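Local atomic coordinates of tyrosine specific protein phosphatase (PDB entry 4AZ1), a protein that probably catalyses the removal of phosphate from phosphotyrosine residues of proteins, as a protein tyrosine phosphatase of Trypanosoma cruzi. Residues Leu115-Lys121 and Phe186-Thr192; Asn45-Asn49 and Tyr75-Gly79; Phe278-Leu282 and Leu295-Leu299. All blocks are in the same frame, centred on the assembly; numbering follows the deposited sequence.

From the N terminus, contact 2 comes first: it closes an irregular loop of 25 residues, bringing N45-N49, just behind helix 40-44, against the approach to strand 79-82. Contact 1 follows and joins strands 115-118 and 184-191 in the middle of the mixed sheet; the 64 residues between its segments include several strands and no helix. Contact 3 closes a short loop of 12 residues near the C terminus and packs helix 293-299 on helix 274-288. The three lie in series, none enclosing or crossing another. Contact 1 is central, with the centres of contacts 2 and 3 about 33 Å apart on opposite sides of the chain's centre.

Contact 1: Leu115-Lys121 and Phe186-Thr192; sequences LVIMVTK and FTQVQYT. With FMT (formic acid), chain G.
The F186 ring meets CG2 of V116 obliquely through CE2 (3.9 Å), and at the other end of the pair the Y191 ring meets CG1 of V119 in the same slanting manner through CD2. The flat amide of Q190 is used at its edge: NE2 gives T120 O a nearly straight bond of 3.1 Å in the amide plane, on a carbonyl lone pair. A second, more bent bond joins Q190 NE2 to O1 of a formic acid (2.7 Å). Q190 is fully extended (chi2 -174°), which carries its amide alongside the M118 chain, whose CE lies 3.5 Å from NE2. V116, M118, Q188 and Q190 share one sheet face, where SD of M118 approaches NE2 of Q188, and R172 NH1 binds OE1 of both glutamines. On the face of L115, I117 and V189, CD1 of L115 touches CG2 of V189 (3.7 Å), and I117 and V189 pack on helix 203-215. Between these layers the backbones run parallel, 14° apart, with four bonds of 2.8-2.9 Å from V116 N to T187 O, V189 N to V116 O, M118 N to V189 O and Y191 N to M118 O. Beyond the strand, T120 OG1 bonds E124 and, weakly, R232, the arginine of the CX5R signature by sequence. Such parallel pairing belongs to the central sheet of the protein tyrosine phosphatase fold, and T192 leads into the WPD loop.

Contact 2: Asn45-Asn49 and Tyr75-Gly79; sequences NRHKN and YYING. With FMT (formic acid), chain H.
N45 lays its side chain flat over one face of the Y76 ring, with CB 3.7 Å from the ring centroid and close to the ring normal, a CH-pi contact. Its amide plane is 11° from the ring plane, so the two groups stack. Over the opposite face, toward the rim, N78 N lies 3.5 Å above the Y76 ring plane. CB of K48 meets CD2 of Y76 obliquely at 3.9 Å. At the phenol end, Y76 OH donates a short bond of 2.6 Å to N49 OD1, in the carbonyl plane and on a lone pair. N49 OD1 also accepts from N78 ND2 at 3.1 Å, but this donor stands above the carbonyl plane, 71° out of it. N49 OD1 is thus gripped from two directions. With CG of Y76 opposite its backbone N (chi1 168°), the ring reaches across between the segments. By sequence, K48 and N49 open the KNRY motif, which in classical tyrosine phosphatases leads into the phosphotyrosine recognition loop, and Y75-G79 (YYING) corresponds to their DYINA motif, leading into the first sheet strand. The contact joins the two. Behind the first shell, a 3-10 turn presents N45 and K48 together, through the K48 N to N45 O bond. T41 O accepts from N45 ND2, holding the stacked amide. S42 OG is also hydrogen-bonded to Y76 OH, and S42 O accepts from N49 ND2. N78 ND2 also bonds I54 O, while R267 binds N78 OD1. D103 OD2 forms a salt bridge with K48 NZ and accepts from Y76 N. N78 is the centre of an inverse gamma turn, and its N donates to O1 of a formic acid (2.8 Å), which Q94 also binds. R30 of the second subunit packs on N45.

Contact 3: Phe278-Leu282 and Leu295-Leu299; sequences FVIYL and LVGLL
L299 places CD1 over one face of the F278 ring, 4.0 Å from its centroid and 20° off the normal, a CH-pi contact shifted toward the CG side. The other L299 methyl, CD2, comes to 3.6 Å from F278 CD2. L295, one helical turn earlier, reaches the far end of the ring: its CD2 lies 3.8 Å from F278 CZ, and the two side chains cross at about a right angle. F278 has an unusual first torsion (chi1 -141°), away from the staggered positions, and this turns one ring face to L299 and leaves the CE1/CZ end beside L295. L282, a turn beyond F278, completes the same side, its CD1 meeting CD1 of L299 tip to tip at 4.1 Å while its CD2 touches CD1 of L295. V296 CG2 is a looser neighbour of L282 CD1. The helices run antiparallel, with the short segments at 163° and their axes 11.8 Å apart, a wide separation spanned by these long side chains. Helix 14-30 adds V21 beside F278, and V14 and Q17 beside L295. No hydrogen bond crosses the contact, so the last helix, 293-299, is held here by branched methyls and one ring, through burial of apolar surface.

Contact 1: Leu115-Lys121 and Phe186-Thr192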
loop_
_atom_site.group_PDB
_atom_site.type_symbol
_atom_site.label_atom_id
_atom_site.label_comp_id
_atom_site.label_asym_id
_atom_site.label_seq_id
_atom_site.Cartn_x
_atom_site.Cartn_y
_atom_site.Cartn_z
ATOM N N LEU A 115 12.507 10.115 -11.421
ATOM C CA LEU A 115 12.401 9.085 -12.451
ATOM C C LEU A 115 12.406 7.682 -11.854
ATOM O O LEU A 115 13.314 7.299 -11.101
ATOM C CB LEU A 115 13.528 9.219 -13.495
ATOM C CG LEU A 115 13.636 8.111 -14.553
ATOM C CD1 LEU A 115 12.373 8.055 -15.409
ATOM C CD2 LEU A 115 14.866 8.298 -15.441
ATOM N N VAL A 116 11.370 6.931 -12.200
ATOM C CA VAL A 116 11.228 5.550 -11.792
ATOM C C VAL A 116 11.217 4.695 -13.042
ATOM O O VAL A 116 10.423 4.940 -13.963
ATOM C CB VAL A 116 9.888 5.324 -11.059
ATOM C CG1 VAL A 116 9.646 3.809 -10.870
ATOM C CG2 VAL A 116 9.910 6.046 -9.716
ATOM N N ILE A 117 12.098 3.705 -13.089
ATOM C CA ILE A 117 12.124 2.806 -14.226
ATOM C C ILE A 117 11.747 1.418 -13.760
ATOM O O ILE A 117 12.337 0.895 -12.811
ATOM C CB ILE A 117 13.503 2.752 -14.874
ATOM C CG1 ILE A 117 13.862 4.132 -15.421
ATOM C CG2 ILE A 117 13.529 1.704 -16.000
ATOM C CD1 ILE A 117 15.178 4.152 -16.141
ATOM N N MET A 118 10.733 0.848 -14.415
ATOM C CA MET A 118 10.221 -0.464 -14.077
ATOM C C MET A 118 10.518 -1.387 -15.256
ATOM O O MET A 118 10.050 -1.141 -16.375
ATOM C CB MET A 118 8.700 -0.380 -13.822
ATOM C CG MET A 118 8.067 -1.732 -13.549
ATOM S SD MET A 118 6.297 -1.541 -13.265
ATOM C CE MET A 118 5.828 -3.272 -13.204
ATOM N N VAL A 119 11.309 -2.433 -15.012
ATOM C CA VAL A 119 11.745 -3.323 -16.083
ATOM C C VAL A 119 11.125 -4.721 -15.970
ATOM O O VAL A 119 11.824 -5.740 -15.939
ATOM C CB VAL A 119 13.308 -3.422 -16.127
ATOM C CG1 VAL A 119 13.751 -4.084 -17.395
ATOM C CG2 VAL A 119 13.913 -2.034 -16.090
ATOM N N THR A 120 9.805 -4.766 -15.898
ATOM C CA THR A 120 9.086 -6.026 -15.848
ATOM C C THR A 120 7.633 -5.742 -16.196
ATOM O O THR A 120 7.182 -4.598 -16.081
ATOM C CB THR A 120 9.159 -6.669 -14.416
ATOM O OG1 THR A 120 8.480 -7.928 -14.411
ATOM C CG2 THR A 120 8.510 -5.749 -13.366
ATOM N N LYS A 121 6.903 -6.770 -16.628
ATOM C CA LYS A 121 5.442 -6.721 -16.556
ATOM C C LYS A 121 4.988 -7.071 -15.148
ATOM O O LYS A 121 5.760 -7.634 -14.350
ATOM C CB LYS A 121 4.791 -7.694 -17.541
ATOM C CG LYS A 121 5.117 -7.394 -18.996
ATOM C CD LYS A 121 4.250 -8.230 -19.899
ATOM C CE LYS A 121 5.089 -9.188 -20.695
ATOM N NZ LYS A 121 4.312 -9.639 -21.879
ATOM N N PHE A 186 6.549 13.284 -11.088
ATOM C CA PHE A 186 7.606 12.365 -11.480
ATOM C C PHE A 186 7.173 11.549 -12.697
ATOM O O PHE A 186 5.978 11.489 -13.037
ATOM C CB PHE A 186 8.044 11.471 -10.301
ATOM C CG PHE A 186 7.117 10.313 -10.016
ATOM C CD1 PHE A 186 5.965 10.492 -9.264
ATOM C CD2 PHE A 186 7.415 9.036 -10.492
ATOM C CE1 PHE A 186 5.115 9.421 -8.990
ATOM C CE2 PHE A 186 6.576 7.952 -10.228
ATOM C CZ PHE A 186 5.423 8.148 -9.468
ATOM N N THR A 187 8.153 10.957 -13.373
ATOM C CA THR A 187 7.886 10.121 -14.536
ATOM C C THR A 187 8.188 8.658 -14.183
ATOM O O THR A 187 9.257 8.354 -13.639
ATOM C CB THR A 187 8.734 10.593 -15.737
ATOM O OG1 THR A 187 8.519 11.997 -15.951
ATOM C CG2 THR A 187 8.361 9.838 -16.996
ATOM N N GLN A 188 7.234 7.761 -14.437
ATOM C CA GLN A 188 7.519 6.323 -14.400
ATOM C C GLN A 188 7.593 5.786 -15.824
ATOM O O GLN A 188 6.724 6.069 -16.649
ATOM C CB GLN A 188 6.480 5.523 -13.590
ATOM C CG GLN A 188 6.845 4.041 -13.414
ATOM C CD GLN A 188 5.750 3.101 -13.919
ATOM O OE1 GLN A 188 4.930 3.478 -14.765
ATOM N NE2 GLN A 188 5.730 1.875 -13.394
ATOM N N VAL A 189 8.641 5.017 -16.112
ATOM C CA VAL A 189 8.829 4.440 -17.438
ATOM C C VAL A 189 8.808 2.920 -17.254
ATOM O O VAL A 189 9.625 2.373 -16.520
ATOM C CB VAL A 189 10.178 4.879 -18.049
ATOM C CG1 VAL A 189 10.315 4.374 -19.491
ATOM C CG2 VAL A 189 10.301 6.406 -18.030
ATOM N N GLN A 190 7.859 2.241 -17.888
ATOM C CA GLN A 190 7.795 0.790 -17.771
ATOM C C GLN A 190 8.196 0.143 -19.093
ATOM O O GLN A 190 7.651 0.465 -20.152
ATOM C CB GLN A 190 6.388 0.320 -17.355
ATOM C CG GLN A 190 6.270 -1.205 -17.143
ATOM C CD GLN A 190 4.839 -1.650 -16.885
ATOM O OE1 GLN A 190 3.901 -0.857 -17.028
ATOM N NE2 GLN A 190 4.663 -2.922 -16.493
ATOM N N TYR A 191 9.144 -0.784 -19.020
ATOM C CA TYR A 191 9.591 -1.519 -20.193
ATOM C C TYR A 191 9.131 -2.968 -20.048
ATOM O O TYR A 191 9.548 -3.680 -19.115
ATOM C CB TYR A 191 11.119 -1.425 -20.294
ATOM C CG TYR A 191 11.740 -2.301 -21.353
ATOM C CD1 TYR A 191 11.150 -2.438 -22.593
ATOM C CD2 TYR A 191 12.934 -2.989 -21.108
ATOM C CE1 TYR A 191 11.708 -3.247 -23.566
ATOM C CE2 TYR A 191 13.512 -3.784 -22.078
ATOM C CZ TYR A 191 12.893 -3.911 -23.307
ATOM O OH TYR A 191 13.451 -4.702 -24.291
ATOM N N THR A 192 8.269 -3.397 -20.971
ATOM C CA THR A 192 7.618 -4.708 -20.887
ATOM C C THR A 192 8.088 -5.670 -21.977
ATOM O O THR A 192 7.453 -6.704 -22.210
ATOM C CB THR A 192 6.075 -4.584 -21.022
ATOM O OG1 THR A 192 5.759 -3.973 -22.277
ATOM C CG2 THR A 192 5.484 -3.764 -19.901
HETATM C C FMT G . 1.930 -4.868 -17.678
HETATM O O1 FMT G . 2.714 -4.739 -16.737
HETATM O O2 FMT G . 1.909 -5.854 -18.420
HETATM O O HOH W 1 4.802 -7.266 -24.379
#

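Contact 2: Asn45-Asn49 and Tyr75-Gly79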
loop_
_atom_site.group_PDB
_atom_site.type_symbol
_atom_site.label_atom_id
_atom_site.label_comp_id
_atom_site.label_asym_id
_atom_site.label_seq_id
_atom_site.Cartn_x
_atom_site.Cartn_y
_atom_site.Cartn_z
ATOM N N ASN A 45 11.686 -6.812 8.413
ATOM C CA ASN A 45 10.550 -6.372 7.599
ATOM C C ASN A 45 10.126 -7.384 6.549
ATOM O O ASN A 45 9.795 -7.008 5.422
ATOM C CB ASN A 45 10.846 -5.030 6.920
ATOM C CG ASN A 45 10.524 -3.851 7.803
ATOM O OD1 ASN A 45 9.353 -3.510 8.005
ATOM N ND2 ASN A 45 11.560 -3.212 8.332
ATOM N N ARG A 46 10.114 -8.663 6.908
ATOM C CA ARG A 46 9.784 -9.694 5.929
ATOM C C ARG A 46 8.343 -9.622 5.424
ATOM O O ARG A 46 8.041 -10.104 4.331
ATOM C CB ARG A 46 10.123 -11.093 6.453
ATOM C CG ARG A 46 9.537 -11.450 7.799
ATOM C CD ARG A 46 9.789 -12.925 8.081
ATOM N NE ARG A 46 11.081 -13.338 7.535
ATOM C CZ ARG A 46 11.457 -14.601 7.359
ATOM N NH1 ARG A 46 10.639 -15.593 7.686
ATOM N NH2 ARG A 46 12.654 -14.869 6.850
ATOM N N HIS A 47 7.464 -9.003 6.213
ATOM C CA HIS A 47 6.084 -8.788 5.798
ATOM C C HIS A 47 6.036 -7.967 4.518
ATOM O O HIS A 47 5.070 -8.049 3.764
ATOM C CB HIS A 47 5.283 -8.052 6.885
ATOM C CG HIS A 47 4.986 -8.878 8.102
ATOM N ND1 HIS A 47 5.370 -10.196 8.227
ATOM C CD2 HIS A 47 4.336 -8.563 9.247
ATOM C CE1 HIS A 47 4.973 -10.658 9.402
ATOM N NE2 HIS A 47 4.349 -9.688 10.043
ATOM N N LYS A 48 7.073 -7.167 4.280
ATOM C CA LYS A 48 7.090 -6.287 3.117
ATOM C C LYS A 48 8.101 -6.724 2.080
ATOM O O LYS A 48 8.323 -6.038 1.075
ATOM C CB LYS A 48 7.339 -4.834 3.537
ATOM C CG LYS A 48 6.158 -4.214 4.273
ATOM C CD LYS A 48 6.495 -2.836 4.813
ATOM C CE LYS A 48 5.281 -2.220 5.513
ATOM N NZ LYS A 48 5.648 -0.990 6.263
ATOM N N ASN A 49 8.728 -7.867 2.323
ATOM C CA ASN A 49 9.624 -8.430 1.326
ATOM C C ASN A 49 8.840 -9.310 0.359
ATOM O O ASN A 49 8.091 -10.197 0.789
ATOM C CB ASN A 49 10.744 -9.210 2.016
ATOM C CG ASN A 49 11.695 -8.301 2.770
ATOM O OD1 ASN A 49 11.827 -7.120 2.434
ATOM N ND2 ASN A 49 12.372 -8.842 3.778
ATOM N N TYR A 75 9.493 4.409 6.862
ATOM C CA TYR A 75 9.035 3.462 5.863
ATOM C C TYR A 75 10.160 2.576 5.373
ATOM O O TYR A 75 11.341 2.891 5.521
ATOM C CB TYR A 75 8.348 4.168 4.695
ATOM C CG TYR A 75 9.142 5.312 4.133
ATOM C CD1 TYR A 75 10.238 5.079 3.327
ATOM C CD2 TYR A 75 8.793 6.626 4.411
ATOM C CE1 TYR A 75 10.966 6.112 2.809
ATOM C CE2 TYR A 75 9.520 7.673 3.896
ATOM C CZ TYR A 75 10.609 7.407 3.093
ATOM O OH TYR A 75 11.353 8.437 2.568
ATOM N N TYR A 76 9.772 1.462 4.780
ATOM C CA TYR A 76 10.726 0.468 4.335
ATOM C C TYR A 76 10.477 0.138 2.879
ATOM O O TYR A 76 9.352 -0.207 2.477
ATOM C CB TYR A 76 10.644 -0.804 5.192
ATOM C CG TYR A 76 11.411 -1.981 4.613
ATOM C CD1 TYR A 76 12.762 -2.149 4.879
ATOM C CD2 TYR A 76 10.777 -2.931 3.819
ATOM C CE1 TYR A 76 13.463 -3.216 4.358
ATOM C CE2 TYR A 76 11.477 -4.009 3.295
ATOM C CZ TYR A 76 12.817 -4.141 3.571
ATOM O OH TYR A 76 13.516 -5.204 3.056
ATOM N N ILE A 77 11.528 0.277 2.082
ATOM C CA ILE A 77 11.557 -0.353 0.794
ATOM C C ILE A 77 12.740 -1.324 0.822
ATOM O O ILE A 77 13.781 -1.038 1.431
ATOM C CB ILE A 77 11.638 0.666 -0.360
ATOM C CG1 ILE A 77 13.030 1.280 -0.460
ATOM C CG2 ILE A 77 10.554 1.763 -0.187
ATOM C CD1 ILE A 77 13.360 1.800 -1.861
ATOM N N ASN A 78 12.556 -2.499 0.229
ATOM C CA ASN A 78 13.661 -3.441 0.065
ATOM C C ASN A 78 14.533 -2.888 -1.063
ATOM O O ASN A 78 14.351 -3.246 -2.234
ATOM C CB ASN A 78 13.100 -4.819 -0.291
ATOM C CG ASN A 78 14.160 -5.893 -0.390
ATOM O OD1 ASN A 78 15.267 -5.663 -0.880
ATOM N ND2 ASN A 78 13.810 -7.094 0.054
ATOM N N GLY A 79 15.446 -1.976 -0.723
ATOM C CA GLY A 79 16.219 -1.296 -1.752
ATOM C C GLY A 79 17.541 -0.739 -1.269
ATOM O O GLY A 79 17.733 -0.513 -0.072
HETATM C C FMT H . 9.876 -1.790 -2.394
HETATM O O1 FMT H . 10.219 -2.357 -1.347
HETATM O O2 FMT H . 10.647 -1.315 -3.243
#

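Contact 3: Phe278-Leu282 and Leu295-Leu299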
loop_
_atom_site.group_PDB
_atom_site.type_symbol
_atom_site.label_atom_id
_atom_site.label_comp_id
_atom_site.label_asym_id
_atom_site.label_seq_id
_atom_site.Cartn_x
_atom_site.Cartn_y
_atom_site.Cartn_z
ATOM N N PHE A 278 25.295 -11.225 -19.530
ATOM C CA PHE A 278 25.564 -11.202 -20.961
ATOM C C PHE A 278 25.003 -9.937 -21.629
ATOM O O PHE A 278 25.691 -9.309 -22.444
ATOM C CB PHE A 278 24.975 -12.447 -21.606
ATOM C CG PHE A 278 25.838 -13.020 -22.672
ATOM C CD1 PHE A 278 26.424 -12.188 -23.628
ATOM C CD2 PHE A 278 26.089 -14.385 -22.718
ATOM C CE1 PHE A 278 27.242 -12.720 -24.626
ATOM C CE2 PHE A 278 26.912 -14.929 -23.710
ATOM C CZ PHE A 278 27.488 -14.095 -24.666
ATOM N N VAL A 279 23.780 -9.541 -21.265
ATOM C CA VAL A 279 23.157 -8.359 -21.884
ATOM C C VAL A 279 24.034 -7.092 -21.755
ATOM O O VAL A 279 24.069 -6.268 -22.672
ATOM C CB VAL A 279 21.697 -8.118 -21.380
ATOM C CG1 VAL A 279 21.109 -6.823 -21.982
ATOM C CG2 VAL A 279 20.800 -9.289 -21.762
ATOM N N ILE A 280 24.777 -6.949 -20.656
ATOM C CA ILE A 280 25.642 -5.776 -20.540
ATOM C C ILE A 280 26.700 -5.771 -21.652
ATOM O O ILE A 280 26.912 -4.740 -22.281
ATOM C CB ILE A 280 26.304 -5.626 -19.152
ATOM C CG1 ILE A 280 25.246 -5.658 -18.046
ATOM C CG2 ILE A 280 27.125 -4.312 -19.076
ATOM C CD1 ILE A 280 25.830 -5.876 -16.656
ATOM N N TYR A 281 27.336 -6.909 -21.924
ATOM C CA TYR A 281 28.260 -6.981 -23.062
ATOM C C TYR A 281 27.566 -6.674 -24.394
ATOM O O TYR A 281 28.146 -6.017 -25.265
ATOM C CB TYR A 281 28.942 -8.352 -23.147
ATOM C CG TYR A 281 30.125 -8.528 -22.216
ATOM C CD1 TYR A 281 31.384 -8.087 -22.579
ATOM C CD2 TYR A 281 29.981 -9.156 -20.980
ATOM C CE1 TYR A 281 32.481 -8.249 -21.727
ATOM C CE2 TYR A 281 31.056 -9.321 -20.130
ATOM C CZ TYR A 281 32.311 -8.871 -20.514
ATOM O OH TYR A 281 33.398 -9.040 -19.666
ATOM N N LEU A 282 26.347 -7.184 -24.564
ATOM C CA LEU A 282 25.587 -6.969 -25.799
ATOM C C LEU A 282 25.279 -5.490 -26.034
ATOM O O LEU A 282 25.336 -5.011 -27.166
ATOM C CB LEU A 282 24.270 -7.754 -25.772
ATOM C CG LEU A 282 24.454 -9.265 -25.694
ATOM C CD1 LEU A 282 23.102 -9.999 -25.663
ATOM C CD2 LEU A 282 25.317 -9.739 -26.845
ATOM N N LEU A 295 25.544 -14.212 -31.215
ATOM C CA LEU A 295 25.524 -14.376 -29.758
ATOM C C LEU A 295 24.099 -14.504 -29.239
ATOM O O LEU A 295 23.803 -15.395 -28.439
ATOM C CB LEU A 295 26.205 -13.198 -29.059
ATOM C CG LEU A 295 27.729 -13.192 -29.037
ATOM C CD1 LEU A 295 28.245 -11.979 -28.275
ATOM C CD2 LEU A 295 28.232 -14.469 -28.397
ATOM N N VAL A 296 23.231 -13.595 -29.686
ATOM C CA VAL A 296 21.799 -13.664 -29.405
ATOM C C VAL A 296 21.278 -15.042 -29.816
ATOM O O VAL A 296 20.480 -15.653 -29.099
ATOM C CB VAL A 296 21.036 -12.540 -30.152
ATOM C CG1 VAL A 296 19.523 -12.747 -30.091
ATOM C CG2 VAL A 296 21.405 -11.185 -29.576
ATOM N N GLY A 297 21.757 -15.536 -30.957
ATOM C CA GLY A 297 21.401 -16.863 -31.432
ATOM C C GLY A 297 21.764 -17.966 -30.451
ATOM O O GLY A 297 20.959 -18.864 -30.191
ATOM N N LEU A 298 22.974 -17.901 -29.903
ATOM C CA LEU A 298 23.411 -18.872 -28.897
ATOM C C LEU A 298 22.617 -18.802 -27.584
ATOM O O LEU A 298 22.474 -19.802 -26.872
ATOM C CB LEU A 298 24.898 -18.692 -28.598
ATOM C CG LEU A 298 25.869 -19.342 -29.572
ATOM C CD1 LEU A 298 27.304 -19.140 -29.118
ATOM C CD2 LEU A 298 25.544 -20.818 -29.678
ATOM N N LEU A 299 22.108 -17.623 -27.257
ATOM C CA LEU A 299 21.391 -17.463 -26.000
ATOM C C LEU A 299 19.930 -17.913 -26.131
ATOM O O LEU A 299 19.289 -18.240 -25.131
ATOM C CB LEU A 299 21.492 -16.017 -25.493
ATOM C CG LEU A 299 22.813 -15.547 -24.866
ATOM C CD1 LEU A 299 22.853 -14.027 -24.786
ATOM C CD2 LEU A 299 23.010 -16.137 -23.475
#